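Local coordinates for protein LacI family sugar-binding transcriptional regulator (Enterococcus faecalis V583, PDB 4RK0) that binds ribose in the cleft between the two lobes of its sugar-binding region and probably acts as a DNA-binding transcriptional repressor of the LacI family, at residues 112-117 / 148-153; 128-133 / 181-186. All coordinates share one frame; numbering follows the deposited sequence.

Contact 1: 112-117 / 148-153; sequences GGQLAA and CSVYTE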
ATOM      1  N   GLY A 112      14.461  -2.761 -18.717  1.00 27.85           N
ATOM      2  CA  GLY A 112      13.696  -3.767 -17.932  1.00 32.22           C
ATOM      3  C   GLY A 112      12.943  -4.740 -18.837  1.00 27.01           C
ATOM      4  O   GLY A 112      12.894  -5.933 -18.590  1.00 26.55           O
ATOM      5  N   GLY A 113      12.352  -4.216 -19.911  1.00 24.71           N
ATOM      6  CA  GLY A 113      11.643  -5.064 -20.836  1.00 23.36           C
ATOM      7  C   GLY A 113      12.578  -6.019 -21.546  1.00 23.48           C
ATOM      8  O   GLY A 113      12.231  -7.186 -21.757  1.00 25.33           O
ATOM      9  N   GLN A 114      13.772  -5.527 -21.893  1.00 27.08           N
ATOM     10  CA  GLN A 114      14.822  -6.374 -22.464  1.00 30.82           C
ATOM     11  C   GLN A 114      15.231  -7.517 -21.516  1.00 25.60           C
ATOM     12  O   GLN A 114      15.378  -8.633 -21.928  1.00 26.60           O
ATOM     13  CB  GLN A 114      16.045  -5.533 -22.788  1.00 32.51           C
ATOM     14  CG  GLN A 114      15.853  -4.659 -23.998  1.00 34.81           C
ATOM     15  CD  GLN A 114      17.157  -4.019 -24.454  1.00 47.65           C
ATOM     16  OE1 GLN A 114      18.064  -3.788 -23.661  1.00 36.55           O
ATOM     17  NE2 GLN A 114      17.246  -3.720 -25.741  1.00 34.55           N
ATOM     18  N   LEU A 115      15.382  -7.216 -20.231  1.00 28.91           N
ATOM     19  CA  LEU A 115      15.804  -8.239 -19.271  1.00 22.98           C
ATOM     20  C   LEU A 115      14.745  -9.303 -19.089  1.00 28.46           C
ATOM     21  O   LEU A 115      15.074 -10.476 -18.953  1.00 29.86           O
ATOM     22  CB  LEU A 115      16.049  -7.602 -17.916  1.00 28.41           C
ATOM     23  CG  LEU A 115      17.304  -6.762 -17.805  1.00 27.60           C
ATOM     24  CD1 LEU A 115      17.361  -6.018 -16.466  1.00 33.12           C
ATOM     25  CD2 LEU A 115      18.547  -7.604 -18.009  1.00 35.55           C
ATOM     26  N   ALA A 116      13.481  -8.882 -19.134  1.00 25.51           N
ATOM     27  CA  ALA A 116      12.349  -9.797 -18.996  1.00 24.07           C
ATOM     28  C   ALA A 116      12.319 -10.741 -20.184  1.00 29.73           C
ATOM     29  O   ALA A 116      12.241 -11.959 -20.027  1.00 29.95           O
ATOM     30  CB  ALA A 116      11.042  -8.989 -18.849  1.00 24.92           C
ATOM     31  N   ALA A 117      12.415 -10.173 -21.379  1.00 30.13           N
ATOM     32  CA  ALA A 117      12.562 -10.968 -22.592  1.00 27.74           C
ATOM     33  C   ALA A 117      13.740 -11.949 -22.540  1.00 29.76           C
ATOM     34  O   ALA A 117      13.582 -13.074 -22.962  1.00 29.47           O
ATOM     35  CB  ALA A 117      12.706 -10.054 -23.792  1.00 32.99           C
ATOM     36  N   CYS A 148      10.174  -6.225 -27.049  1.00 30.05           N
ATOM     37  CA  CYS A 148      10.147  -6.620 -28.470  1.00 36.58           C
ATOM     38  C   CYS A 148      11.451  -6.238 -29.194  1.00 46.91           C
ATOM     39  O   CYS A 148      11.722  -6.725 -30.278  1.00 32.67           O
ATOM     40  CB  CYS A 148       8.928  -6.026 -29.164  1.00 34.75           C
ATOM     41  SG  CYS A 148       7.394  -6.636 -28.398  1.00 42.05           S
ATOM     42  N   SER A 149      12.282  -5.405 -28.578  1.00 32.37           N
ATOM     43  CA  SER A 149      13.582  -5.062 -29.172  1.00 33.45           C
ATOM     44  C   SER A 149      14.538  -6.270 -29.266  1.00 46.20           C
ATOM     45  O   SER A 149      15.447  -6.281 -30.117  1.00 34.71           O
ATOM     46  CB  SER A 149      14.251  -3.916 -28.418  1.00 46.26           C
ATOM     47  OG  SER A 149      14.827  -4.350 -27.203  1.00 35.67           O
ATOM     48  N   VAL A 150      14.332  -7.273 -28.407  1.00 32.53           N
ATOM     49  CA  VAL A 150      15.219  -8.444 -28.339  1.00 35.48           C
ATOM     50  C   VAL A 150      14.530  -9.787 -28.492  1.00 37.91           C
ATOM     51  O   VAL A 150      15.196 -10.768 -28.821  1.00 36.38           O
ATOM     52  CB  VAL A 150      16.014  -8.499 -27.023  1.00 58.05           C
ATOM     53  CG1 VAL A 150      16.911  -7.278 -26.915  1.00 58.18           C
ATOM     54  CG2 VAL A 150      15.089  -8.631 -25.817  1.00 44.30           C
ATOM     55  N   TYR A 151      13.215  -9.835 -28.289  1.00 37.64           N
ATOM     56  CA  TYR A 151      12.469 -11.093 -28.415  1.00 44.12           C
ATOM     57  C   TYR A 151      11.915 -11.241 -29.821  1.00 46.70           C
ATOM     58  O   TYR A 151      11.129 -10.407 -30.270  1.00 38.28           O
ATOM     59  CB  TYR A 151      11.331 -11.134 -27.406  1.00 38.00           C
ATOM     60  CG  TYR A 151      10.778 -12.526 -27.184  1.00 35.51           C
ATOM     61  CD1 TYR A 151      11.363 -13.395 -26.258  1.00 38.83           C
ATOM     62  CD2 TYR A 151       9.672 -12.965 -27.868  1.00 37.94           C
ATOM     63  CE1 TYR A 151      10.849 -14.663 -26.048  1.00 46.86           C
ATOM     64  CE2 TYR A 151       9.153 -14.230 -27.660  1.00 31.43           C
ATOM     65  CZ  TYR A 151       9.759 -15.076 -26.762  1.00 33.21           C
ATOM     66  OH  TYR A 151       9.211 -16.324 -26.596  1.00 36.10           O
ATOM     67  N   THR A 152      12.315 -12.308 -30.509  1.00 42.67           N
ATOM     68  CA  THR A 152      12.001 -12.487 -31.931  1.00 41.66           C
ATOM     69  C   THR A 152      11.099 -13.685 -32.194  1.00 42.95           C
ATOM     70  O   THR A 152      10.862 -14.006 -33.339  1.00 38.51           O
ATOM     71  CB  THR A 152      13.289 -12.652 -32.815  1.00 47.84           C
ATOM     72  OG1 THR A 152      13.940 -13.907 -32.557  1.00 39.15           O
ATOM     73  CG2 THR A 152      14.279 -11.564 -32.521  1.00 44.67           C
ATOM     74  N   GLU A 153      10.606 -14.335 -31.140  1.00 32.25           N
ATOM     75  CA  GLU A 153       9.622 -15.424 -31.280  1.00 37.58           C
ATOM     76  C   GLU A 153       8.176 -14.869 -31.136  1.00 32.68           C
ATOM     77  O   GLU A 153       7.971 -13.676 -31.261  1.00 38.41           O
ATOM     78  CB  GLU A 153       9.975 -16.543 -30.305  1.00 46.16           C
ATOM     79  CG  GLU A 153      11.403 -17.059 -30.528  1.00 50.12           C
ATOM     80  CD  GLU A 153      12.047 -17.590 -29.257  1.00103.34           C
ATOM     81  OE1 GLU A 153      13.022 -16.981 -28.754  1.00 55.40           O
ATOM     82  OE2 GLU A 153      11.576 -18.622 -28.752  1.00 90.14           O
TER
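Q114 reaches off helix 109-122 toward S149 and V150, in segment 148-153, and its side chain is best followed outward from CB. With CG anti to the carbonyl carbon (chi1 -73°), the chain leaves beside the backbone N and then runs extended. CG and CD both lie near the S149 hydroxyl, Q114 CG at 3.4 Å and Q114 CD at 3.6 Å from S149 OG, and each is 4.1 Å from V150 CG1. At the tip Q114 NE2 donates to S149 OG over 2.9 Å, nearly straight at 168°, the oxygen lying in the amide plane. The same NE2 passes V150 CG1 at 3.8 Å, the two side chains crossing at about a right angle. R111 holds the other end of the amide through OE1, so both ends of the group are tied and its rotation is set. S149 OG is also hydrogen-bonded to the carbonyl of G146.

One turn along helix 109-122, A117 faces the same partner. Its CB sits tightly against the other valine branch, 3.4 Å from V150 CG2, and meets Y151 CB at 4.0 Å. The tyrosine ring runs on past A117, with the A117 carbonyl oxygen at its edge, and its OH bonds to the carbonyl of H125. Helix 109-122 here packs against segment 148-153, where helix 138-150 gives way to the chain leading to strand 154-159: two neighbouring helices covering one face of the parallel sheet in a Rossmann-like periplasmic-binding-protein domain.

Contact 2: 128-133 / 181-186; sequences VIVVMP and GIFAIN. With RIB (alpha-D-ribofuranose), chain E.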
ATOM      1  N   VAL A 128       4.886 -16.448 -25.910  1.00 28.42           N
ATOM      2  CA  VAL A 128       4.638 -15.681 -24.694  1.00 35.40           C
ATOM      3  C   VAL A 128       3.543 -14.660 -24.851  1.00 37.83           C
ATOM      4  O   VAL A 128       3.204 -14.237 -25.952  1.00 35.98           O
ATOM      5  CB  VAL A 128       5.892 -14.941 -24.219  1.00 33.01           C
ATOM      6  CG1 VAL A 128       7.015 -15.913 -23.927  1.00 33.33           C
ATOM      7  CG2 VAL A 128       6.322 -13.890 -25.246  1.00 33.70           C
ATOM      8  N   ILE A 129       3.008 -14.254 -23.707  1.00 27.07           N
ATOM      9  CA  ILE A 129       1.975 -13.262 -23.632  1.00 29.55           C
ATOM     10  C   ILE A 129       2.524 -12.110 -22.836  1.00 28.06           C
ATOM     11  O   ILE A 129       3.191 -12.326 -21.826  1.00 29.07           O
ATOM     12  CB  ILE A 129       0.734 -13.775 -22.868  1.00 30.13           C
ATOM     13  CG1 ILE A 129       0.132 -15.027 -23.498  1.00 53.93           C
ATOM     14  CG2 ILE A 129      -0.271 -12.657 -22.750  1.00 37.48           C
ATOM     15  CD1 ILE A 129      -0.760 -14.745 -24.677  1.00 55.24           C
ATOM     16  N   VAL A 130       2.232 -10.895 -23.272  1.00 25.90           N
ATOM     17  CA  VAL A 130       2.494  -9.713 -22.478  1.00 31.39           C
ATOM     18  C   VAL A 130       1.155  -9.167 -22.037  1.00 30.92           C
ATOM     19  O   VAL A 130       0.265  -8.932 -22.863  1.00 31.78           O
ATOM     20  CB  VAL A 130       3.260  -8.626 -23.261  1.00 27.24           C
ATOM     21  CG1 VAL A 130       3.492  -7.411 -22.367  1.00 34.91           C
ATOM     22  CG2 VAL A 130       4.576  -9.163 -23.776  1.00 31.68           C
ATOM     23  N   VAL A 131       0.979  -8.987 -20.729  1.00 31.29           N
ATOM     24  CA  VAL A 131      -0.302  -8.540 -20.203  1.00 30.36           C
ATOM     25  C   VAL A 131      -0.118  -7.124 -19.713  1.00 35.71           C
ATOM     26  O   VAL A 131       0.726  -6.849 -18.817  1.00 28.34           O
ATOM     27  CB  VAL A 131      -0.789  -9.429 -19.022  1.00 30.18           C
ATOM     28  CG1 VAL A 131      -2.133  -8.943 -18.509  1.00 30.03           C
ATOM     29  CG2 VAL A 131      -0.881 -10.881 -19.418  1.00 32.11           C
ATOM     30  N   MET A 132      -0.900  -6.212 -20.279  1.00 31.57           N
ATOM     31  CA  MET A 132      -0.695  -4.770 -20.028  1.00 26.33           C
ATOM     32  C   MET A 132      -1.954  -3.947 -20.262  1.00 27.08           C
ATOM     33  O   MET A 132      -2.872  -4.450 -20.875  1.00 30.67           O
ATOM     34  CB  MET A 132       0.445  -4.280 -20.927  1.00 30.60           C
ATOM     35  CG  MET A 132       0.150  -4.192 -22.425  1.00 35.37           C
ATOM     36  SD  MET A 132       1.712  -3.801 -23.296  1.00 33.62           S
ATOM     37  CE  MET A 132       1.999  -2.124 -22.763  1.00 31.23           C
ATOM     38  N   PRO A 133      -1.997  -2.679 -19.791  1.00 27.40           N
ATOM     39  CA  PRO A 133      -3.180  -1.867 -20.005  1.00 24.37           C
ATOM     40  C   PRO A 133      -3.244  -1.314 -21.402  1.00 42.54           C
ATOM     41  O   PRO A 133      -2.212  -1.234 -22.062  1.00 29.19           O
ATOM     42  CB  PRO A 133      -3.048  -0.724 -18.988  1.00 30.22           C
ATOM     43  CG  PRO A 133      -1.586  -0.611 -18.723  1.00 31.09           C
ATOM     44  CD  PRO A 133      -0.955  -1.942 -19.050  1.00 30.54           C
ATOM     45  N   GLY A 181       4.704 -18.716 -21.305  1.00 29.87           N
ATOM     46  CA  GLY A 181       5.411 -17.726 -20.496  1.00 26.90           C
ATOM     47  C   GLY A 181       4.629 -16.430 -20.528  1.00 29.25           C
ATOM     48  O   GLY A 181       4.105 -16.062 -21.548  1.00 26.61           O
ATOM     49  N   ILE A 182       4.570 -15.711 -19.419  1.00 26.39           N
ATOM     50  CA  ILE A 182       3.766 -14.509 -19.377  1.00 28.18           C
ATOM     51  C   ILE A 182       4.609 -13.413 -18.783  1.00 26.75           C
ATOM     52  O   ILE A 182       5.213 -13.614 -17.731  1.00 28.29           O
ATOM     53  CB  ILE A 182       2.486 -14.679 -18.522  1.00 24.43           C
ATOM     54  CG1 ILE A 182       1.666 -15.869 -18.983  1.00 26.28           C
ATOM     55  CG2 ILE A 182       1.644 -13.408 -18.505  1.00 24.89           C
ATOM     56  CD1 ILE A 182       0.735 -16.399 -17.895  1.00 28.71           C
ATOM     57  N   PHE A 183       4.699 -12.276 -19.487  1.00 24.10           N
ATOM     58  CA  PHE A 183       5.287 -11.045 -18.913  1.00 26.08           C
ATOM     59  C   PHE A 183       4.170 -10.153 -18.422  1.00 31.94           C
ATOM     60  O   PHE A 183       3.439  -9.586 -19.227  1.00 25.07           O
ATOM     61  CB  PHE A 183       6.198 -10.320 -19.970  1.00 20.84           C
ATOM     62  CG  PHE A 183       6.828  -9.038 -19.505  1.00 26.53           C
ATOM     63  CD1 PHE A 183       7.170  -8.798 -18.180  1.00 22.98           C
ATOM     64  CD2 PHE A 183       7.137  -8.045 -20.459  1.00 32.14           C
ATOM     65  CE1 PHE A 183       7.759  -7.602 -17.803  1.00 24.49           C
ATOM     66  CE2 PHE A 183       7.726  -6.867 -20.089  1.00 24.18           C
ATOM     67  CZ  PHE A 183       8.058  -6.628 -18.758  1.00 26.39           C
ATOM     68  N   ALA A 184       4.026 -10.027 -17.097  1.00 21.96           N
ATOM     69  CA  ALA A 184       3.054  -9.152 -16.509  1.00 28.22           C
ATOM     70  C   ALA A 184       3.701  -7.792 -16.347  1.00 30.77           C
ATOM     71  O   ALA A 184       4.763  -7.686 -15.742  1.00 27.78           O
ATOM     72  CB  ALA A 184       2.597  -9.677 -15.167  1.00 27.93           C
ATOM     73  N   ILE A 185       3.060  -6.748 -16.870  1.00 24.54           N
ATOM     74  CA  ILE A 185       3.737  -5.457 -16.976  1.00 22.89           C
ATOM     75  C   ILE A 185       3.867  -4.755 -15.638  1.00 24.00           C
ATOM     76  O   ILE A 185       4.611  -3.792 -15.517  1.00 27.49           O
ATOM     77  CB  ILE A 185       3.093  -4.570 -18.065  1.00 22.60           C
ATOM     78  CG1 ILE A 185       4.150  -3.906 -18.921  1.00 29.74           C
ATOM     79  CG2 ILE A 185       2.176  -3.554 -17.459  1.00 26.52           C
ATOM     80  CD1 ILE A 185       4.776  -4.838 -19.900  1.00 38.14           C
ATOM     81  N   ASN A 186       3.158  -5.239 -14.620  1.00 26.60           N
ATOM     82  CA  ASN A 186       3.521  -4.900 -13.249  1.00 21.74           C
ATOM     83  C   ASN A 186       3.209  -6.064 -12.305  1.00 25.94           C
ATOM     84  O   ASN A 186       2.524  -7.027 -12.699  1.00 21.89           O
ATOM     85  CB  ASN A 186       2.968  -3.568 -12.759  1.00 25.01           C
ATOM     86  CG  ASN A 186       1.518  -3.618 -12.340  1.00 31.80           C
ATOM     87  OD1 ASN A 186       0.754  -4.503 -12.727  1.00 28.68           O
ATOM     88  ND2 ASN A 186       1.123  -2.624 -11.558  1.00 27.64           N
TER
HETATM   89  O5  RIB E 401       3.308  -0.928 -10.572  1.00 29.42           O
HETATM   90  C5  RIB E 401       2.753   0.351 -10.836  1.00 42.42           C
HETATM   91  C4  RIB E 401       3.263   0.724 -12.160  1.00 60.23           C
HETATM   92  O4  RIB E 401       2.699   1.952 -12.689  1.00 31.87           O
HETATM   93  C3  RIB E 401       4.727   0.783 -11.771  1.00 24.60           C
HETATM   94  O3  RIB E 401       5.308  -0.235 -12.587  1.00 23.42           O
HETATM   95  C2  RIB E 401       5.041   2.254 -12.059  1.00 23.02           C
HETATM   96  O2  RIB E 401       6.226   2.400 -12.803  1.00 22.43           O
HETATM   97  C1  RIB E 401       3.780   2.895 -12.663  1.00 43.37           C
HETATM   98  O1  RIB E 401       4.050   3.581 -13.873  1.00 33.90           O
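V131 and I182 stand side by side on one face of the sheet, pointing the same way, with V131 CG2 3.7 Å from I182 CG2. V131 has CG2 anti to the carbonyl carbon, while I182 has its CG2 anti to the backbone N; these settings bring the two methyls together. This face, which also carries I129 and A184, is covered by I189 and L193 of helix 187-199. On the opposite face V130 sits beside F183, whose CG is anti to the backbone N (chi1 179°); V130 CG1 comes obliquely to within 4.2 Å of F183 CD2, and F147 of helix 138-150 packs on both. V130 CG1 also crosses I185 obliquely, meeting I185 CD1 at 3.8 Å. I185 crosses P133 at about a right angle and lies against M132 CB.

Four backbone hydrogen bonds hold the strands in parallel register, passing alternately from one to the other: I129 N to G181 O, F183 N to I129 O, V131 N to F183 O and I185 N to V131 O. The last extends the pairing just beyond strand 181-184. There N186 is the N-cap of helix 187-199: its OD1 accepts from I189 N, leaving ND2 to donate to ribose O5 over 2.9 Å at 166°. Ligand binding at the carboxyl ends of parallel strands is characteristic of Rossmann-like alpha/beta domains; here N186 contributes to one wall of the ribose cleft.

Contacts 1 and 2 belong to one domain, their centres 12 Å apart. Their segments alternate along the chain: helix 109-122 leads into strand 127-132, helix 138-150 follows, and strand 181-184 comes later. Contact 1 lies in the layer on the V130 and F183 face of the four-stranded parallel sheet; helix 187-199 covers the other. Contact 2 is the middle of that sheet, with 127-132 and 181-184 as its two inner strands. The layers touch directly: A116 CB lies 3.7 Å from F183 CE1, and Y151 OH lies 3.5 Å from V128 CG1. Helix 138-150 also serves the pocket, so this helix and the turn after strand 181-184 bring N139, R143 and N186 to the sugar.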